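Long-range contact in putative cobalamin synthesis related protein (Corynebacterium diphtheriae, PDB 2NPN), which binds S-adenosylmethionine and is probably a precorrin-6A synthase (deacetylating), a methyltransferase of the cobalamin pathway: residues Thr143-Leu155 with Trp203-Lys217. Residues are numbered along the deposited sequence; the frame is centred on the assembly and turned at random.
Sequences TAVQVLTAEHGIL and WWGAFLGTEQQVLRK. With SAM (S-adenosylmethionine), chain C.
H152, of helix 144-152, lies against W203 and L215 of a beta hairpin. The hairpin, strands 200-206 and 214-217, forms one margin of the mixed sheet in this tetrapyrrole methylase fold. From CB outward, H152 CB is 3.9 Å from W203 CD1. CG stays beside the same atom. ND1 meets the W203 edge and bonds a water that K217 NZ shares. H152 CD2 is 3.8 Å from W203 CB, a CH-pi contact over the imidazole face. W203 points its edge at this face, an edge-to-face pair with planes 69° apart, while L215 CD1 covers the opposite face. H152 CE1 lies 3.4 Å from R216 O. At the tip, H152 NE2 donates to W204 O at 3.0 Å, which helps fix the ring's rotation. That oxygen also accepts from R216 N, on the other face of its carbonyl plane. I154 CD1 sits over the W203 five-membered ring, 3.7 Å from its centroid. Toward the cofactor, V147 and L148 pack on L208. A144 N bonds the S-adenosylmethionine carboxylate, and L208 N bonds adenine N1, so both segments line the cofactor pocket. Q213 NE2 donates nearly straight (176°) to E151 OE1, and Q213 OE1 accepts from G209 N at 2.9 Å.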
ATOM      1  N   THR A 143      -5.324   0.078  -5.550  1.00  7.09           N
ATOM      2  CA  THR A 143      -4.549  -0.856  -4.750  1.00  7.19           C
ATOM      3  C   THR A 143      -3.616  -1.741  -5.613  1.00  7.05           C
ATOM      4  O   THR A 143      -3.817  -1.905  -6.813  1.00  7.32           O
ATOM      5  CB  THR A 143      -5.492  -1.823  -3.964  1.00  7.43           C
ATOM      6  OG1 THR A 143      -6.142  -2.711  -4.888  1.00  8.92           O
ATOM      7  CG2 THR A 143      -6.533  -1.092  -3.077  1.00  8.73           C
ATOM      8  N   ALA A 144      -2.602  -2.323  -4.980  1.00  6.86           N
ATOM      9  CA  ALA A 144      -1.708  -3.250  -5.665  1.00  7.81           C
ATOM     10  C   ALA A 144      -2.495  -4.443  -6.253  1.00  8.60           C
ATOM     11  O   ALA A 144      -2.179  -4.976  -7.317  1.00  9.64           O
ATOM     12  CB  ALA A 144      -0.616  -3.729  -4.692  1.00  7.61           C
ATOM     13  N   VAL A 145      -3.522  -4.885  -5.524  1.00  8.71           N
ATOM     14  CA  VAL A 145      -4.395  -5.981  -6.005  1.00  9.06           C
ATOM     15  C   VAL A 145      -5.046  -5.632  -7.337  1.00  8.61           C
ATOM     16  O   VAL A 145      -5.129  -6.450  -8.268  1.00  8.97           O
ATOM     17  CB  VAL A 145      -5.507  -6.292  -4.961  1.00  9.70           C
ATOM     18  CG1 VAL A 145      -6.395  -7.429  -5.438  1.00 11.71           C
ATOM     19  CG2 VAL A 145      -4.905  -6.597  -3.575  1.00  9.60           C
ATOM     20  N   GLN A 146      -5.566  -4.418  -7.428  1.00  7.63           N
ATOM     21  CA  GLN A 146      -6.223  -3.988  -8.683  1.00  8.62           C
ATOM     22  C   GLN A 146      -5.232  -3.866  -9.820  1.00  7.60           C
ATOM     23  O   GLN A 146      -5.566  -4.135 -10.988  1.00  8.58           O
ATOM     24  CB  GLN A 146      -6.925  -2.656  -8.438  1.00  8.93           C
ATOM     25  CG  GLN A 146      -8.172  -2.789  -7.647  1.00 10.40           C
ATOM     26  CD  GLN A 146      -8.669  -1.413  -7.217  1.00 12.83           C
ATOM     27  OE1 GLN A 146      -9.601  -0.867  -7.811  1.00 16.69           O
ATOM     28  NE2 GLN A 146      -8.056  -0.850  -6.200  1.00 14.06           N
ATOM     29  N   VAL A 147      -4.001  -3.441  -9.520  1.00  6.82           N
ATOM     30  CA  VAL A 147      -2.960  -3.366 -10.566  1.00  7.49           C
ATOM     31  C   VAL A 147      -2.572  -4.799 -10.994  1.00  7.11           C
ATOM     32  O   VAL A 147      -2.400  -5.044 -12.170  1.00  8.18           O
ATOM     33  CB  VAL A 147      -1.752  -2.528 -10.146  1.00  8.36           C
ATOM     34  CG1 VAL A 147      -0.773  -2.437 -11.296  1.00  7.02           C
ATOM     35  CG2 VAL A 147      -2.220  -1.084  -9.749  1.00  9.33           C
ATOM     36  N   LEU A 148      -2.454  -5.734 -10.058  1.00  7.22           N
ATOM     37  CA  LEU A 148      -2.118  -7.111 -10.415  1.00  7.22           C
ATOM     38  C   LEU A 148      -3.154  -7.678 -11.406  1.00  6.06           C
ATOM     39  O   LEU A 148      -2.819  -8.255 -12.449  1.00  7.13           O
ATOM     40  CB  LEU A 148      -2.083  -7.993  -9.149  1.00  6.00           C
ATOM     41  CG  LEU A 148      -1.802  -9.475  -9.469  1.00  5.89           C
ATOM     42  CD1 LEU A 148      -0.316  -9.766  -9.719  1.00  7.82           C
ATOM     43  CD2 LEU A 148      -2.293 -10.368  -8.304  1.00  7.77           C
ATOM     44  N   THR A 149      -4.437  -7.541 -11.056  1.00  5.94           N
ATOM     45  CA  THR A 149      -5.480  -8.158 -11.886  1.00  7.37           C
ATOM     46  C   THR A 149      -5.554  -7.405 -13.219  1.00  6.99           C
ATOM     47  O   THR A 149      -5.768  -8.024 -14.268  1.00  8.16           O
ATOM     48  CB  THR A 149      -6.816  -8.229 -11.165  1.00  8.06           C
ATOM     49  OG1 THR A 149      -7.173  -6.945 -10.665  1.00  8.58           O
ATOM     50  CG2 THR A 149      -6.709  -9.211 -10.000  1.00  6.49           C
ATOM     51  N   ALA A 150      -5.374  -6.090 -13.227  1.00  6.07           N
ATOM     52  CA  ALA A 150      -5.473  -5.337 -14.473  1.00  5.94           C
ATOM     53  C   ALA A 150      -4.290  -5.671 -15.407  1.00  5.75           C
ATOM     54  O   ALA A 150      -4.465  -5.894 -16.599  1.00  5.87           O
ATOM     55  CB  ALA A 150      -5.569  -3.811 -14.226  1.00  5.46           C
ATOM     56  N   GLU A 151      -3.068  -5.746 -14.842  1.00  5.96           N
ATOM     57  CA  GLU A 151      -1.908  -6.023 -15.660  1.00  6.63           C
ATOM     58  C   GLU A 151      -1.921  -7.438 -16.266  1.00  5.56           C
ATOM     59  O   GLU A 151      -1.472  -7.659 -17.414  1.00  6.58           O
ATOM     60  CB  GLU A 151      -0.631  -5.779 -14.880  1.00  7.35           C
ATOM     61  CG  GLU A 151      -0.369  -4.289 -14.576  1.00 11.34           C
ATOM     62  CD  GLU A 151      -0.186  -3.467 -15.848  1.00 14.90           C
ATOM     63  OE1 GLU A 151       0.714  -3.764 -16.674  1.00 11.54           O
ATOM     64  OE2 GLU A 151      -0.964  -2.492 -16.060  1.00 22.25           O
ATOM     65  N   HIS A 152      -2.457  -8.397 -15.513  1.00  4.32           N
ATOM     66  CA  HIS A 152      -2.687  -9.770 -16.031  1.00  5.32           C
ATOM     67  C   HIS A 152      -3.967  -9.965 -16.861  1.00  5.98           C
ATOM     68  O   HIS A 152      -4.117 -11.028 -17.514  1.00  8.26           O
ATOM     69  CB  HIS A 152      -2.679 -10.779 -14.898  1.00  5.40           C
ATOM     70  CG  HIS A 152      -1.300 -11.134 -14.401  1.00  4.56           C
ATOM     71  ND1 HIS A 152      -0.433 -11.922 -15.137  1.00  5.35           N
ATOM     72  CD2 HIS A 152      -0.664 -10.846 -13.239  1.00  6.90           C
ATOM     73  CE1 HIS A 152       0.674 -12.114 -14.432  1.00  7.72           C
ATOM     74  NE2 HIS A 152       0.553 -11.484 -13.271  1.00  5.52           N
ATOM     75  N   GLY A 153      -4.848  -8.952 -16.855  1.00  5.51           N
ATOM     76  CA  GLY A 153      -6.085  -9.001 -17.598  1.00  5.94           C
ATOM     77  C   GLY A 153      -7.028 -10.080 -17.144  1.00  5.99           C
ATOM     78  O   GLY A 153      -7.665 -10.778 -17.969  1.00  8.40           O
ATOM     79  N   ILE A 154      -7.134 -10.231 -15.820  1.00  5.43           N
ATOM     80  CA  ILE A 154      -7.952 -11.264 -15.239  1.00  6.57           C
ATOM     81  C   ILE A 154      -9.019 -10.674 -14.295  1.00  6.40           C
ATOM     82  O   ILE A 154      -8.965  -9.509 -13.847  1.00  5.90           O
ATOM     83  CB  ILE A 154      -7.121 -12.297 -14.424  1.00  7.50           C
ATOM     84  CG1 ILE A 154      -6.378 -11.644 -13.272  1.00  8.33           C
ATOM     85  CG2 ILE A 154      -6.139 -13.053 -15.344  1.00  7.41           C
ATOM     86  CD1 ILE A 154      -5.681 -12.652 -12.330  1.00 10.78           C
ATOM     87  N   LEU A 155     -10.022 -11.506 -14.026  1.00  7.35           N
ATOM     88  CA  LEU A 155     -11.003 -11.213 -12.993  0.50  7.51           C
ATOM     89  C   LEU A 155     -10.478 -11.708 -11.643  1.00  7.05           C
ATOM     90  O   LEU A 155      -9.740 -12.722 -11.559  1.00  7.64           O
ATOM     91  CB  LEU A 155     -12.343 -11.880 -13.335  0.50  8.12           C
ATOM     92  CG  LEU A 155     -12.924 -11.413 -14.692  0.50  7.71           C
ATOM     93  CD1 LEU A 155     -14.100 -12.267 -15.208  0.50 10.48           C
ATOM     94  CD2 LEU A 155     -13.276  -9.929 -14.615  0.50  5.31           C
ATOM     95  N   TRP A 203      -1.095 -16.046 -10.457  1.00  5.45           N
ATOM     96  CA  TRP A 203      -0.708 -14.826 -11.113  1.00  6.04           C
ATOM     97  C   TRP A 203       0.061 -13.956 -10.128  1.00  6.34           C
ATOM     98  O   TRP A 203      -0.444 -13.640  -9.062  1.00  6.76           O
ATOM     99  CB  TRP A 203      -1.911 -14.065 -11.603  1.00  6.53           C
ATOM    100  CG  TRP A 203      -2.713 -14.763 -12.676  1.00  6.30           C
ATOM    101  CD1 TRP A 203      -2.605 -14.619 -14.029  1.00  7.43           C
ATOM    102  CD2 TRP A 203      -3.799 -15.669 -12.459  1.00  7.50           C
ATOM    103  NE1 TRP A 203      -3.555 -15.394 -14.674  1.00  8.34           N
ATOM    104  CE2 TRP A 203      -4.307 -16.028 -13.730  1.00  8.15           C
ATOM    105  CE3 TRP A 203      -4.402 -16.209 -11.308  1.00  8.70           C
ATOM    106  CZ2 TRP A 203      -5.415 -16.887 -13.870  1.00  8.03           C
ATOM    107  CZ3 TRP A 203      -5.500 -17.053 -11.468  1.00  8.43           C
ATOM    108  CH2 TRP A 203      -5.981 -17.387 -12.735  1.00  8.68           C
ATOM    109  N   TRP A 204       1.297 -13.609 -10.486  1.00  6.34           N
ATOM    110  CA  TRP A 204       2.243 -12.958  -9.583  1.00  7.01           C
ATOM    111  C   TRP A 204       2.744 -11.673 -10.207  1.00  6.80           C
ATOM    112  O   TRP A 204       2.877 -11.537 -11.436  1.00  7.33           O
ATOM    113  CB  TRP A 204       3.380 -13.932  -9.267  1.00  7.35           C
ATOM    114  CG  TRP A 204       4.434 -13.483  -8.376  1.00  6.34           C
ATOM    115  CD1 TRP A 204       4.498 -13.666  -7.017  1.00  8.09           C
ATOM    116  CD2 TRP A 204       5.662 -12.812  -8.741  1.00  6.05           C
ATOM    117  NE1 TRP A 204       5.667 -13.142  -6.523  1.00  8.21           N
ATOM    118  CE2 TRP A 204       6.397 -12.606  -7.550  1.00  7.02           C
ATOM    119  CE3 TRP A 204       6.203 -12.349  -9.954  1.00  7.78           C
ATOM    120  CZ2 TRP A 204       7.672 -12.020  -7.550  1.00  7.45           C
ATOM    121  CZ3 TRP A 204       7.438 -11.729  -9.932  1.00  6.80           C
ATOM    122  CH2 TRP A 204       8.161 -11.575  -8.740  1.00  6.07           C
ATOM    123  N   GLY A 205       3.040 -10.686  -9.354  1.00  7.76           N
ATOM    124  CA  GLY A 205       3.692  -9.508  -9.828  1.00  7.48           C
ATOM    125  C   GLY A 205       4.466  -8.791  -8.754  1.00  7.15           C
ATOM    126  O   GLY A 205       4.053  -8.755  -7.597  1.00  8.33           O
ATOM    127  N   ALA A 206       5.566  -8.175  -9.181  1.00  6.70           N
ATOM    128  CA  ALA A 206       6.404  -7.367  -8.314  1.00  6.62           C
ATOM    129  C   ALA A 206       6.625  -6.012  -8.934  1.00  7.68           C
ATOM    130  O   ALA A 206       6.629  -5.868 -10.146  1.00  6.61           O
ATOM    131  CB  ALA A 206       7.727  -8.057  -8.031  1.00  8.35           C
ATOM    132  N   PHE A 207       6.759  -4.999  -8.076  1.00  7.13           N
ATOM    133  CA  PHE A 207       6.994  -3.626  -8.517  1.00  6.98           C
ATOM    134  C   PHE A 207       5.903  -3.212  -9.509  1.00  7.37           C
ATOM    135  O   PHE A 207       6.168  -2.511 -10.495  1.00  8.23           O
ATOM    136  CB  PHE A 207       8.395  -3.506  -9.148  1.00  8.50           C
ATOM    137  CG  PHE A 207       9.511  -4.074  -8.289  1.00  8.55           C
ATOM    138  CD1 PHE A 207       9.830  -3.476  -7.064  1.00 11.56           C
ATOM    139  CD2 PHE A 207      10.243  -5.148  -8.710  1.00 10.60           C
ATOM    140  CE1 PHE A 207      10.864  -3.951  -6.267  1.00 11.12           C
ATOM    141  CE2 PHE A 207      11.306  -5.657  -7.909  1.00 10.95           C
ATOM    142  CZ  PHE A 207      11.589  -5.054  -6.696  1.00 10.18           C
ATOM    143  N   LEU A 208       4.676  -3.628  -9.214  1.00  7.41           N
ATOM    144  CA  LEU A 208       3.545  -3.372 -10.084  1.00  7.83           C
ATOM    145  C   LEU A 208       3.329  -1.889 -10.312  1.00  8.48           C
ATOM    146  O   LEU A 208       3.459  -1.097  -9.368  1.00  8.98           O
ATOM    147  CB  LEU A 208       2.258  -3.937  -9.475  1.00  8.21           C
ATOM    148  CG  LEU A 208       2.188  -5.439  -9.441  1.00  7.60           C
ATOM    149  CD1 LEU A 208       1.137  -5.878  -8.448  1.00 10.46           C
ATOM    150  CD2 LEU A 208       1.895  -6.024 -10.820  1.00  9.04           C
ATOM    151  N   GLY A 209       3.010  -1.528 -11.563  1.00  9.59           N
ATOM    152  CA  GLY A 209       2.731  -0.152 -11.934  1.00 10.41           C
ATOM    153  C   GLY A 209       3.963   0.597 -12.420  1.00 11.84           C
ATOM    154  O   GLY A 209       3.819   1.591 -13.165  1.00 15.98           O
ATOM    155  N   THR A 210       5.148   0.160 -11.990  1.00 11.40           N
ATOM    156  CA  THR A 210       6.427   0.847 -12.183  1.00 11.88           C
ATOM    157  C   THR A 210       7.099   0.362 -13.454  1.00 11.80           C
ATOM    158  O   THR A 210       6.721  -0.641 -14.056  1.00 11.47           O
ATOM    159  CB  THR A 210       7.428   0.609 -11.005  1.00 12.13           C
ATOM    160  OG1 THR A 210       8.009  -0.677 -11.148  1.00 13.95           O
ATOM    161  CG2 THR A 210       6.787   0.780  -9.612  1.00 15.03           C
ATOM    162  N   GLU A 211       8.140   1.098 -13.854  1.00 12.05           N
ATOM    163  CA  GLU A 211       8.979   0.699 -14.977  1.00 12.63           C
ATOM    164  C   GLU A 211       9.788  -0.582 -14.706  1.00 12.22           C
ATOM    165  O   GLU A 211      10.355  -1.157 -15.633  1.00 13.79           O
ATOM    166  CB  GLU A 211       9.929   1.847 -15.331  1.00 13.16           C
ATOM    167  CG  GLU A 211       9.216   3.063 -15.915  1.00 14.99           C
ATOM    168  CD  GLU A 211      10.168   4.182 -16.308  0.10 13.51           C
ATOM    169  OE1 GLU A 211      11.036   4.558 -15.489  0.10 13.95           O
ATOM    170  OE2 GLU A 211      10.039   4.697 -17.441  0.10 14.45           O
ATOM    171  N   GLN A 212       9.865  -1.009 -13.449  0.50 12.07           N
ATOM    172  CA  GLN A 212      10.557  -2.248 -13.107  0.50 11.74           C
ATOM    173  C   GLN A 212       9.547  -3.364 -12.813  0.50 10.33           C
ATOM    174  O   GLN A 212       9.911  -4.393 -12.219  0.50  9.84           O
ATOM    175  CB  GLN A 212      11.474  -2.054 -11.896  0.50 12.05           C
ATOM    176  CG  GLN A 212      12.562  -0.999 -12.092  0.50 12.98           C
ATOM    177  CD  GLN A 212      13.057  -0.419 -10.771  0.50 14.26           C
ATOM    178  OE1 GLN A 212      12.489  -0.689  -9.702  0.50 19.61           O
ATOM    179  NE2 GLN A 212      14.112   0.388 -10.838  0.50 16.24           N
ATOM    180  N   GLN A 213       8.289  -3.165 -13.211  1.00  9.46           N
ATOM    181  CA  GLN A 213       7.290  -4.236 -13.076  1.00  9.01           C
ATOM    182  C   GLN A 213       7.719  -5.579 -13.692  1.00  8.13           C
ATOM    183  O   GLN A 213       8.217  -5.639 -14.818  1.00  8.88           O
ATOM    184  CB  GLN A 213       5.944  -3.821 -13.691  1.00  8.33           C
ATOM    185  CG  GLN A 213       4.859  -4.880 -13.689  1.00  9.57           C
ATOM    186  CD  GLN A 213       3.586  -4.326 -14.264  1.00 10.37           C
ATOM    187  OE1 GLN A 213       2.913  -3.543 -13.609  1.00 11.05           O
ATOM    188  NE2 GLN A 213       3.251  -4.727 -15.505  1.00 11.78           N
ATOM    189  N   VAL A 214       7.473  -6.654 -12.949  1.00  7.79           N
ATOM    190  CA  VAL A 214       7.697  -8.013 -13.405  1.00  7.51           C
ATOM    191  C   VAL A 214       6.476  -8.843 -13.114  1.00  8.19           C
ATOM    192  O   VAL A 214       5.956  -8.804 -11.977  1.00  8.92           O
ATOM    193  CB  VAL A 214       8.925  -8.651 -12.694  1.00  8.86           C
ATOM    194  CG1 VAL A 214       9.175 -10.020 -13.238  1.00  8.80           C
ATOM    195  CG2 VAL A 214      10.156  -7.773 -12.832  1.00 11.30           C
ATOM    196  N   LEU A 215       5.997  -9.545 -14.146  1.00  7.21           N
ATOM    197  CA  LEU A 215       4.819 -10.408 -14.058  1.00  6.84           C
ATOM    198  C   LEU A 215       5.206 -11.834 -14.358  1.00  6.84           C
ATOM    199  O   LEU A 215       6.027 -12.090 -15.223  1.00  6.84           O
ATOM    200  CB  LEU A 215       3.740  -9.998 -15.052  1.00  7.21           C
ATOM    201  CG  LEU A 215       3.260  -8.548 -14.973  1.00  8.02           C
ATOM    202  CD1 LEU A 215       2.222  -8.314 -16.127  1.00 12.85           C
ATOM    203  CD2 LEU A 215       2.669  -8.211 -13.602  1.00  9.21           C
ATOM    204  N   ARG A 216       4.592 -12.761 -13.641  1.00  6.78           N
ATOM    205  CA  ARG A 216       4.694 -14.196 -13.945  1.00  6.38           C
ATOM    206  C   ARG A 216       3.335 -14.829 -13.694  1.00  6.82           C
ATOM    207  O   ARG A 216       2.602 -14.404 -12.814  1.00  7.07           O
ATOM    208  CB  ARG A 216       5.727 -14.913 -13.068  1.00  6.18           C
ATOM    209  CG  ARG A 216       7.160 -14.444 -13.256  1.00  7.05           C
ATOM    210  CD  ARG A 216       7.650 -14.818 -14.640  1.00  7.54           C
ATOM    211  NE  ARG A 216       9.085 -14.561 -14.789  1.00 11.55           N
ATOM    212  CZ  ARG A 216       9.616 -13.427 -15.217  1.00 10.98           C
ATOM    213  NH1 ARG A 216       8.867 -12.424 -15.617  1.00 12.18           N
ATOM    214  NH2 ARG A 216      10.952 -13.326 -15.300  1.00 10.72           N
ATOM    215  N   LYS A 217       3.022 -15.853 -14.479  1.00  7.94           N
ATOM    216  CA  LYS A 217       1.847 -16.656 -14.263  1.00  7.33           C
ATOM    217  C   LYS A 217       2.027 -18.106 -14.713  1.00  7.11           C
ATOM    218  O   LYS A 217       2.797 -18.406 -15.623  1.00  8.30           O
ATOM    219  CB  LYS A 217       0.633 -16.077 -14.964  1.00  8.54           C
ATOM    220  CG  LYS A 217       0.672 -16.170 -16.474  1.00  9.62           C
ATOM    221  CD  LYS A 217      -0.630 -15.668 -17.092  1.00 12.47           C
ATOM    222  CE  LYS A 217      -0.639 -15.792 -18.591  1.00 17.21           C
ATOM    223  NZ  LYS A 217       0.433 -14.925 -19.123  1.00 23.13           N
TER
HETATM  224  N   SAM C4633      -2.396   0.215   0.923  1.00 17.52           N
HETATM  225  CA  SAM C4633      -1.635  -0.618  -0.057  1.00 18.83           C
HETATM  226  C   SAM C4633      -2.489  -0.985  -1.256  1.00 19.86           C
HETATM  227  O   SAM C4633      -1.981  -1.675  -2.180  1.00 19.69           O
HETATM  228  OXT SAM C4633      -3.660  -0.560  -1.326  1.00 17.81           O
HETATM  229  CB  SAM C4633      -1.073  -1.877   0.628  1.00 19.48           C
HETATM  230  CG  SAM C4633       0.010  -1.588   1.669  1.00 21.23           C
HETATM  231  SD  SAM C4633       0.803  -3.051   2.421  1.00 21.18           S
HETATM  232  CE  SAM C4633       1.832  -2.140   3.609  1.00 26.19           C
HETATM  233  C5' SAM C4633       2.202  -3.541   1.353  1.00 19.82           C
HETATM  234  C4' SAM C4633       1.920  -4.764   0.464  1.00 20.23           C
HETATM  235  O4' SAM C4633       1.190  -4.360  -0.646  1.00 17.17           O
HETATM  236  C3' SAM C4633       3.158  -5.441  -0.127  1.00 18.57           C
HETATM  237  O3' SAM C4633       3.758  -6.343   0.768  1.00 19.10           O
HETATM  238  C2' SAM C4633       2.630  -6.116  -1.364  1.00 17.92           C
HETATM  239  O2' SAM C4633       1.886  -7.265  -0.999  1.00 18.25           O
HETATM  240  C1' SAM C4633       1.677  -5.028  -1.813  1.00 17.26           C
HETATM  241  N9  SAM C4633       2.297  -4.063  -2.748  1.00 15.64           N
HETATM  242  C8  SAM C4633       2.333  -2.689  -2.573  1.00 17.47           C
HETATM  243  N7  SAM C4633       2.887  -2.102  -3.637  1.00 17.97           N
HETATM  244  C5  SAM C4633       3.171  -3.091  -4.537  1.00 15.25           C
HETATM  245  C6  SAM C4633       3.686  -3.072  -5.825  1.00 16.12           C
HETATM  246  N6  SAM C4633       4.051  -1.917  -6.439  1.00 18.57           N
HETATM  247  N1  SAM C4633       3.845  -4.275  -6.502  1.00 16.12           N
HETATM  248  C2  SAM C4633       3.420  -5.455  -5.922  1.00 15.70           C
HETATM  249  N3  SAM C4633       2.904  -5.479  -4.655  1.00 16.18           N
HETATM  250  C4  SAM C4633       2.752  -4.318  -3.971  1.00 13.74           C
HETATM  251  O   HOH W   1      -0.320 -12.103 -18.003  1.00 29.03           O